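Local coordinates for protein mucus binding proteinn (PDB 4MT5) that probably binds mucins of gastrointestinal mucus from the bacterial cell surface, this piece being one Mub repeat of a much longer wall-anchored protein, at residues E85-T90 and D130-D135; T118-N121 and V126-Y129; F165-T168 and D173-K176. All coordinates share one frame; numbering follows the deposited sequence.

Interaction 1 of 3, residues E85-T90 and D130-D135; sequences EQKTVT and DPWTVD
The contact flanks the first hairpin of the second ubiquitin-like domain, strands 85-96 and 104-120: Trp132, just ahead of strand 133-134, reaches past strand 104-120 to Glu85 and Lys87. The short strand 133-134 pairs with the far edge of strand 104-120, so the two segments are separated by that middle strand; the alpha carbons of Glu85 and Trp132, the nearest pair, are 9.3 Å apart. The indole bridges this distance. Its benzo end does the touching: Trp132 CH2 lies 4.0 Å from Glu85 CD and 4.1 Å from Lys87 CG, while Trp132 CZ3 comes within 4.1 Å of Glu85 O. Both side chains approach the ring at a slant, and the carboxylate plane is turned 50° from that of the indole. With CG anti to the backbone N (chi1 -174°) and the chain extended beyond it, Glu85 brings its carboxylate to the CH2 corner of the indole. Lys87, two residues on and on the same side of the strand, bends at chi2 and chi4 and brings its ammonium back: Lys87 NZ gives a salt bridge of 2.7 Å to Glu85 OE2, on the anti side of that oxygen and 19° out of the carboxylate plane. Glu85 OE1 has a second cationic partner, Arg115 of the middle strand, so the carboxylate is gripped from both oxygens, which would favour its charged form. Trp132 also packs on Arg115, Asp140 and Pro169. This is a surface i, i+2 ion pair on one strand of a ubiquitin-like beta-grasp sheet, with an aromatic reaching obliquely across an intervening strand.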
loop_
_atom_site.group_PDB
_atom_site.type_symbol
_atom_site.label_atom_id
_atom_site.label_comp_id
_atom_site.label_asym_id
_atom_site.label_seq_id
_atom_site.Cartn_x
_atom_site.Cartn_y
_atom_site.Cartn_z
ATOM N N GLU A 85 -0.684 -4.959 3.704
ATOM C CA GLU A 85 -2.102 -5.194 3.898
ATOM C C GLU A 85 -2.374 -6.698 3.829
ATOM O O GLU A 85 -1.919 -7.378 2.905
ATOM C CB GLU A 85 -2.943 -4.439 2.872
ATOM C CG GLU A 85 -4.431 -4.570 3.157
ATOM C CD GLU A 85 -5.310 -3.914 2.101
ATOM O OE1 GLU A 85 -4.766 -3.454 1.065
ATOM O OE2 GLU A 85 -6.550 -3.866 2.314
ATOM N N GLN A 86 -3.097 -7.208 4.826
ATOM C CA GLN A 86 -3.390 -8.630 4.933
ATOM C C GLN A 86 -4.880 -8.831 5.105
ATOM O O GLN A 86 -5.499 -8.147 5.910
ATOM C CB GLN A 86 -2.665 -9.237 6.133
ATOM C CG GLN A 86 -1.182 -8.950 6.161
ATOM C CD GLN A 86 -0.483 -9.624 7.315
ATOM O OE1 GLN A 86 -0.975 -10.626 7.848
ATOM N NE2 GLN A 86 0.672 -9.077 7.714
ATOM N N LYS A 87 -5.451 -9.764 4.345
ATOM C CA LYS A 87 -6.856 -10.163 4.500
ATOM C C LYS A 87 -6.978 -11.689 4.587
ATOM O O LYS A 87 -6.552 -12.399 3.683
ATOM C CB LYS A 87 -7.705 -9.643 3.334
ATOM C CG LYS A 87 -7.791 -8.112 3.225
ATOM C CD LYS A 87 -9.251 -7.621 3.237
ATOM C CE LYS A 87 -9.318 -6.111 3.091
ATOM N NZ LYS A 87 -8.192 -5.425 3.814
ATOM N N THR A 88 -7.558 -12.194 5.668
ATOM C CA THR A 88 -7.642 -13.641 5.852
ATOM C C THR A 88 -9.058 -14.215 5.709
ATOM O O THR A 88 -9.989 -13.801 6.394
ATOM C CB THR A 88 -7.039 -14.066 7.194
ATOM O OG1 THR A 88 -5.630 -13.842 7.158
ATOM C CG2 THR A 88 -7.298 -15.541 7.452
ATOM N N VAL A 89 -9.212 -15.170 4.804
ATOM C CA VAL A 89 -10.490 -15.833 4.631
ATOM C C VAL A 89 -10.361 -17.293 5.036
ATOM O O VAL A 89 -9.546 -18.043 4.489
ATOM C CB VAL A 89 -10.999 -15.718 3.192
ATOM C CG1 VAL A 89 -12.340 -16.374 3.062
ATOM C CG2 VAL A 89 -11.097 -14.266 2.797
ATOM N N THR A 90 -11.157 -17.687 6.020
ATOM C CA THR A 90 -11.078 -19.043 6.539
ATOM C C THR A 90 -12.344 -19.830 6.213
ATOM O O THR A 90 -13.401 -19.259 5.931
ATOM C CB THR A 90 -10.785 -19.071 8.071
ATOM O OG1 THR A 90 -11.808 -18.363 8.783
ATOM C CG2 THR A 90 -9.443 -18.436 8.382
ATOM N N ASP A 130 0.334 -3.015 -5.124
ATOM C CA ASP A 130 0.965 -4.104 -5.860
ATOM C C ASP A 130 -0.044 -5.219 -6.021
ATOM O O ASP A 130 -1.067 -5.235 -5.344
ATOM C CB ASP A 130 2.165 -4.614 -5.080
ATOM C CG ASP A 130 3.273 -3.575 -4.976
ATOM O OD1 ASP A 130 3.301 -2.663 -5.838
ATOM O OD2 ASP A 130 4.115 -3.670 -4.044
ATOM N N PRO A 131 0.225 -6.166 -6.919
ATOM C CA PRO A 131 -0.758 -7.250 -7.052
ATOM C C PRO A 131 -0.921 -8.073 -5.766
ATOM O O PRO A 131 0.048 -8.263 -5.043
ATOM C CB PRO A 131 -0.166 -8.128 -8.162
ATOM C CG PRO A 131 0.839 -7.260 -8.871
ATOM C CD PRO A 131 1.361 -6.306 -7.846
ATOM N N TRP A 132 -2.136 -8.537 -5.486
ATOM C CA TRP A 132 -2.398 -9.459 -4.381
ATOM C C TRP A 132 -1.540 -10.714 -4.470
ATOM O O TRP A 132 -1.369 -11.289 -5.546
ATOM C CB TRP A 132 -3.860 -9.893 -4.416
ATOM C CG TRP A 132 -4.818 -8.907 -3.856
ATOM C CD1 TRP A 132 -5.807 -8.242 -4.527
ATOM C CD2 TRP A 132 -4.896 -8.479 -2.494
ATOM N NE1 TRP A 132 -6.493 -7.420 -3.661
ATOM C CE2 TRP A 132 -5.951 -7.545 -2.411
ATOM C CE3 TRP A 132 -4.167 -8.784 -1.341
ATOM C CZ2 TRP A 132 -6.295 -6.919 -1.223
ATOM C CZ3 TRP A 132 -4.511 -8.162 -0.161
ATOM C CH2 TRP A 132 -5.571 -7.242 -0.108
ATOM N N THR A 133 -1.012 -11.157 -3.336
ATOM C CA THR A 133 -0.213 -12.380 -3.306
ATOM C C THR A 133 -0.719 -13.359 -2.254
ATOM O O THR A 133 -1.163 -12.951 -1.178
ATOM C CB THR A 133 1.309 -12.095 -3.063
ATOM O OG1 THR A 133 1.502 -11.471 -1.785
ATOM C CG2 THR A 133 1.894 -11.203 -4.155
ATOM N N VAL A 134 -0.662 -14.649 -2.580
ATOM C CA VAL A 134 -0.969 -15.725 -1.632
ATOM C C VAL A 134 0.262 -16.608 -1.459
ATOM O O VAL A 134 0.721 -17.228 -2.422
ATOM C CB VAL A 134 -2.094 -16.613 -2.152
ATOM C CG1 VAL A 134 -2.280 -17.804 -1.241
ATOM C CG2 VAL A 134 -3.373 -15.816 -2.293
ATOM N N ASP A 135 0.792 -16.669 -0.242
ATOM C CA ASP A 135 2.072 -17.332 0.006
ATOM C C ASP A 135 3.128 -16.941 -1.022
ATOM O O ASP A 135 3.663 -17.805 -1.721
ATOM C CB ASP A 135 1.910 -18.853 0.019
ATOM C CG ASP A 135 1.162 -19.347 1.246
ATOM O OD1 ASP A 135 1.332 -18.736 2.330
ATOM O OD2 ASP A 135 0.405 -20.340 1.122
#

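Interaction 2 of 3, residues T118-N121 and V126-Y129; sequences TTDN and VVSY
Val126 starts the returning strand of the hairpin by facing Thr119 in a non-hydrogen-bonded antiparallel pair, with CA atoms 4.2 Å apart; its CA also makes a C-H...O contact of 3.4 Å with Thr118 O. That same oxygen receives the backbone bond from Val127 N at 2.9 Å. The register slips by one residue here, a beta bulge, and Val127 turns its two methyls to different partners: CG1 lies 3.8 Å from Asp120 CB, while CG2 sits against Thr118 O. Asp120 OD2 is hydrogen-bonded to His72 of strand 65-77, and OD1 to the backbone N of Val122 and Thr123 in the turn. Ser128 returns the strand to a hydrogen-bonded pair, its O accepting from Thr118 N at 3.0 Å. Ser128 OG lies between its own N and carbonyl carbon (chi1 73°), on the same sheet face as Thr118 OG1; the two hydroxyls are joined through a water, 2.6 Å from Thr118 OG1 and 3.1 Å from Ser128 OG. Tyr129 points away from the partner strand; its ring makes a cation-pi contact with Arg115. With little apolar packing, two backbone bonds hold the register around the bulge, while the water links Thr118 OG1 and Ser128 OG, which stand 3.6 Å apart.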
loop_
_atom_site.group_PDB
_atom_site.type_symbol
_atom_site.label_atom_id
_atom_site.label_comp_id
_atom_site.label_asym_id
_atom_site.label_seq_id
_atom_site.Cartn_x
_atom_site.Cartn_y
_atom_site.Cartn_z
ATOM N N THR A 118 2.303 1.631 -2.228
ATOM C CA THR A 118 3.207 2.772 -2.193
ATOM C C THR A 118 2.533 3.980 -1.558
ATOM O O THR A 118 1.403 4.316 -1.910
ATOM C CB THR A 118 3.661 3.154 -3.592
ATOM O OG1 THR A 118 4.250 2.012 -4.217
ATOM C CG2 THR A 118 4.695 4.278 -3.524
ATOM N N THR A 119 3.225 4.622 -0.617
ATOM C CA THR A 119 2.704 5.803 0.062
ATOM C C THR A 119 3.466 7.037 -0.412
ATOM O O THR A 119 4.663 6.950 -0.672
ATOM C CB THR A 119 2.840 5.695 1.590
ATOM O OG1 THR A 119 2.256 4.471 2.038
ATOM C CG2 THR A 119 2.123 6.841 2.268
ATOM N N ASP A 120 2.757 8.164 -0.541
ATOM C CA ASP A 120 3.338 9.459 -0.858
ATOM C C ASP A 120 3.885 10.008 0.451
ATOM O O ASP A 120 3.151 10.095 1.423
ATOM C CB ASP A 120 2.227 10.357 -1.402
ATOM C CG ASP A 120 2.718 11.724 -1.878
ATOM O OD1 ASP A 120 3.448 12.426 -1.133
ATOM O OD2 ASP A 120 2.329 12.108 -3.004
ATOM N N ASN A 121 5.166 10.363 0.483
ATOM C CA ASN A 121 5.804 10.842 1.718
ATOM C C ASN A 121 5.334 12.229 2.161
ATOM O O ASN A 121 5.441 12.590 3.343
ATOM C CB ASN A 121 7.333 10.885 1.579
ATOM C CG ASN A 121 7.979 9.510 1.622
ATOM O OD1 ASN A 121 7.319 8.475 1.445
ATOM N ND2 ASN A 121 9.285 9.493 1.850
ATOM N N VAL A 126 -1.984 6.804 0.138
ATOM C CA VAL A 126 -1.393 5.768 -0.706
ATOM C C VAL A 126 -1.792 5.952 -2.161
ATOM O O VAL A 126 -2.953 6.213 -2.469
ATOM C CB VAL A 126 -1.657 4.313 -0.179
ATOM C CG1 VAL A 126 -2.315 4.346 1.182
ATOM C CG2 VAL A 126 -2.467 3.490 -1.160
ATOM N N VAL A 127 -0.814 5.819 -3.048
ATOM C CA VAL A 127 -0.997 6.156 -4.452
ATOM C C VAL A 127 -1.149 4.945 -5.372
ATOM O O VAL A 127 -1.730 5.060 -6.452
ATOM C CB VAL A 127 0.133 7.092 -4.945
ATOM C CG1 VAL A 127 0.369 8.196 -3.921
ATOM C CG2 VAL A 127 1.423 6.344 -5.164
ATOM N N SER A 128 -0.644 3.784 -4.953
ATOM C CA SER A 128 -0.865 2.559 -5.726
ATOM C C SER A 128 -0.761 1.302 -4.871
ATOM O O SER A 128 -0.313 1.369 -3.729
ATOM C CB SER A 128 0.088 2.462 -6.915
ATOM O OG SER A 128 1.396 2.165 -6.474
ATOM N N TYR A 129 -1.198 0.170 -5.431
ATOM C CA TYR A 129 -1.134 -1.129 -4.763
ATOM C C TYR A 129 -0.486 -2.137 -5.695
ATOM O O TYR A 129 -0.715 -2.110 -6.904
ATOM C CB TYR A 129 -2.529 -1.624 -4.390
ATOM C CG TYR A 129 -3.236 -0.819 -3.309
ATOM C CD1 TYR A 129 -3.106 -1.152 -1.956
ATOM C CD2 TYR A 129 -4.046 0.259 -3.637
ATOM C CE1 TYR A 129 -3.759 -0.425 -0.957
ATOM C CE2 TYR A 129 -4.694 0.993 -2.651
ATOM C CZ TYR A 129 -4.548 0.648 -1.316
ATOM O OH TYR A 129 -5.195 1.387 -0.347
HETATM O O HOH W 1 2.691 -0.019 -4.649
#

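Interaction 3 of 3, residues F165-T168 and D173-K176; sequences FTVT and DIVK
Asp173 OD1 takes the backbone N-H of Thr90 at the start of strand 174-182, beside strand 85-96, just where Ile174 turns its side chain to Phe165 and Val167. Backbone bonds from Ile174 to Thr90 and Thr92 continue the parallel pairing of the two strands. What crosses to strand 161-167 is apolar. Ile174 CD1 is the point of contact: it lies 3.7 Å from Phe165 CD2 and equally far from Phe165 CB, meeting the ring obliquely, and 4.2 Å from Val167 CG1. An extended second torsion (chi2 -173°) carries CD1 out from CG1 so that it reaches both Phe165 and Val167. Further along, Lys176 bends at chi2, and its aliphatic chain crosses the phenyl group at about a right angle; Lys176 CE sits at the ring edge, near its plane, 3.9 Å from Phe165 CE2. The strand axes stay 11.1 Å apart, running nearly antiparallel at 159°, too far for backbone pairing. Phe165 and Val167 instead bond through their backbones to Phe144 and Lys142 in a two-stranded sheet. That small sheet packs by its side chains on the main one, whose parallel pair 85-96 and 174-182 is the hallmark of the ubiquitin-like beta-grasp fold.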
loop_
_atom_site.group_PDB
_atom_site.type_symbol
_atom_site.label_atom_id
_atom_site.label_comp_id
_atom_site.label_asym_id
_atom_site.label_seq_id
_atom_site.Cartn_x
_atom_site.Cartn_y
_atom_site.Cartn_z
ATOM N N PHE A 165 -14.897 -23.959 -3.254
ATOM C CA PHE A 165 -15.374 -22.592 -3.243
ATOM C C PHE A 165 -14.187 -21.682 -3.561
ATOM O O PHE A 165 -13.077 -21.888 -3.048
ATOM C CB PHE A 165 -15.993 -22.252 -1.881
ATOM C CG PHE A 165 -17.451 -22.625 -1.761
ATOM C CD1 PHE A 165 -18.314 -22.486 -2.848
ATOM C CD2 PHE A 165 -17.961 -23.116 -0.564
ATOM C CE1 PHE A 165 -19.661 -22.824 -2.744
ATOM C CE2 PHE A 165 -19.309 -23.461 -0.448
ATOM C CZ PHE A 165 -20.159 -23.313 -1.541
ATOM N N THR A 166 -14.412 -20.707 -4.436
ATOM C CA THR A 166 -13.376 -19.743 -4.766
ATOM C C THR A 166 -13.591 -18.494 -3.921
ATOM O O THR A 166 -14.729 -18.067 -3.719
ATOM C CB THR A 166 -13.377 -19.365 -6.264
ATOM O OG1 THR A 166 -13.128 -20.532 -7.058
ATOM C CG2 THR A 166 -12.288 -18.340 -6.555
ATOM N N VAL A 167 -12.501 -17.919 -3.414
ATOM C CA VAL A 167 -12.595 -16.722 -2.590
ATOM C C VAL A 167 -11.609 -15.633 -3.037
ATOM O O VAL A 167 -10.516 -15.930 -3.519
ATOM C CB VAL A 167 -12.383 -17.062 -1.099
ATOM C CG1 VAL A 167 -13.531 -17.905 -0.585
ATOM C CG2 VAL A 167 -11.071 -17.790 -0.904
ATOM N N THR A 168 -12.017 -14.374 -2.890
ATOM C CA THR A 168 -11.152 -13.230 -3.157
ATOM C C THR A 168 -10.786 -12.608 -1.811
ATOM O O THR A 168 -11.304 -13.035 -0.780
ATOM C CB THR A 168 -11.874 -12.179 -4.016
ATOM O OG1 THR A 168 -12.914 -11.567 -3.241
ATOM C CG2 THR A 168 -12.443 -12.805 -5.278
ATOM N N ASP A 173 -15.957 -15.239 5.399
ATOM C CA ASP A 173 -15.530 -16.564 5.856
ATOM C C ASP A 173 -16.562 -17.638 5.554
ATOM O O ASP A 173 -17.746 -17.350 5.386
ATOM C CB ASP A 173 -15.215 -16.566 7.359
ATOM C CG ASP A 173 -13.835 -16.002 7.678
ATOM O OD1 ASP A 173 -12.941 -16.034 6.792
ATOM O OD2 ASP A 173 -13.643 -15.537 8.828
ATOM N N ILE A 174 -16.113 -18.883 5.487
ATOM C CA ILE A 174 -17.025 -19.953 5.126
ATOM C C ILE A 174 -17.372 -20.874 6.295
ATOM O O ILE A 174 -16.498 -21.509 6.887
ATOM C CB ILE A 174 -16.499 -20.744 3.926
ATOM C CG1 ILE A 174 -16.506 -19.839 2.689
ATOM C CG2 ILE A 174 -17.344 -21.996 3.705
ATOM C CD1 ILE A 174 -16.164 -20.554 1.398
ATOM N N VAL A 175 -18.658 -20.914 6.636
ATOM C CA VAL A 175 -19.134 -21.796 7.692
ATOM C C VAL A 175 -20.188 -22.755 7.149
ATOM O O VAL A 175 -21.274 -22.351 6.715
ATOM C CB VAL A 175 -19.701 -21.021 8.893
ATOM C CG1 VAL A 175 -19.651 -21.891 10.145
ATOM C CG2 VAL A 175 -18.919 -19.733 9.111
ATOM N N LYS A 176 -19.839 -24.033 7.170
ATOM C CA LYS A 176 -20.659 -25.075 6.587
ATOM C C LYS A 176 -20.733 -26.228 7.581
ATOM O O LYS A 176 -19.708 -26.675 8.107
ATOM C CB LYS A 176 -20.027 -25.555 5.282
ATOM C CG LYS A 176 -20.903 -25.436 4.057
ATOM C CD LYS A 176 -21.383 -24.028 3.805
ATOM C CE LYS A 176 -21.959 -23.943 2.389
ATOM N NZ LYS A 176 -22.724 -22.690 2.106
#

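Overall arrangement
All three contacts lie in the Muc B2-like part of the repeat and reach one mixed sheet. Interaction 2 uses strand 104-120 itself, and both segments of interaction 1 belong to strands paired with it; interaction 2 is nested inside the loop that interaction 1 closes, and they meet where Glu85 OE1 packs on Tyr129 CE1. Interaction 3 joins interaction 1 through the neighbouring strands 85-96 and 174-182, but its nearest atoms are about 14 Å from those of interaction 2. The chemistry follows the place: interaction 2 is backbone pairing plus water, interaction 1 an aromatic beside ionic groups, both at the surface, while the partly buried interaction 3 is largely hydrocarbon between two sheets.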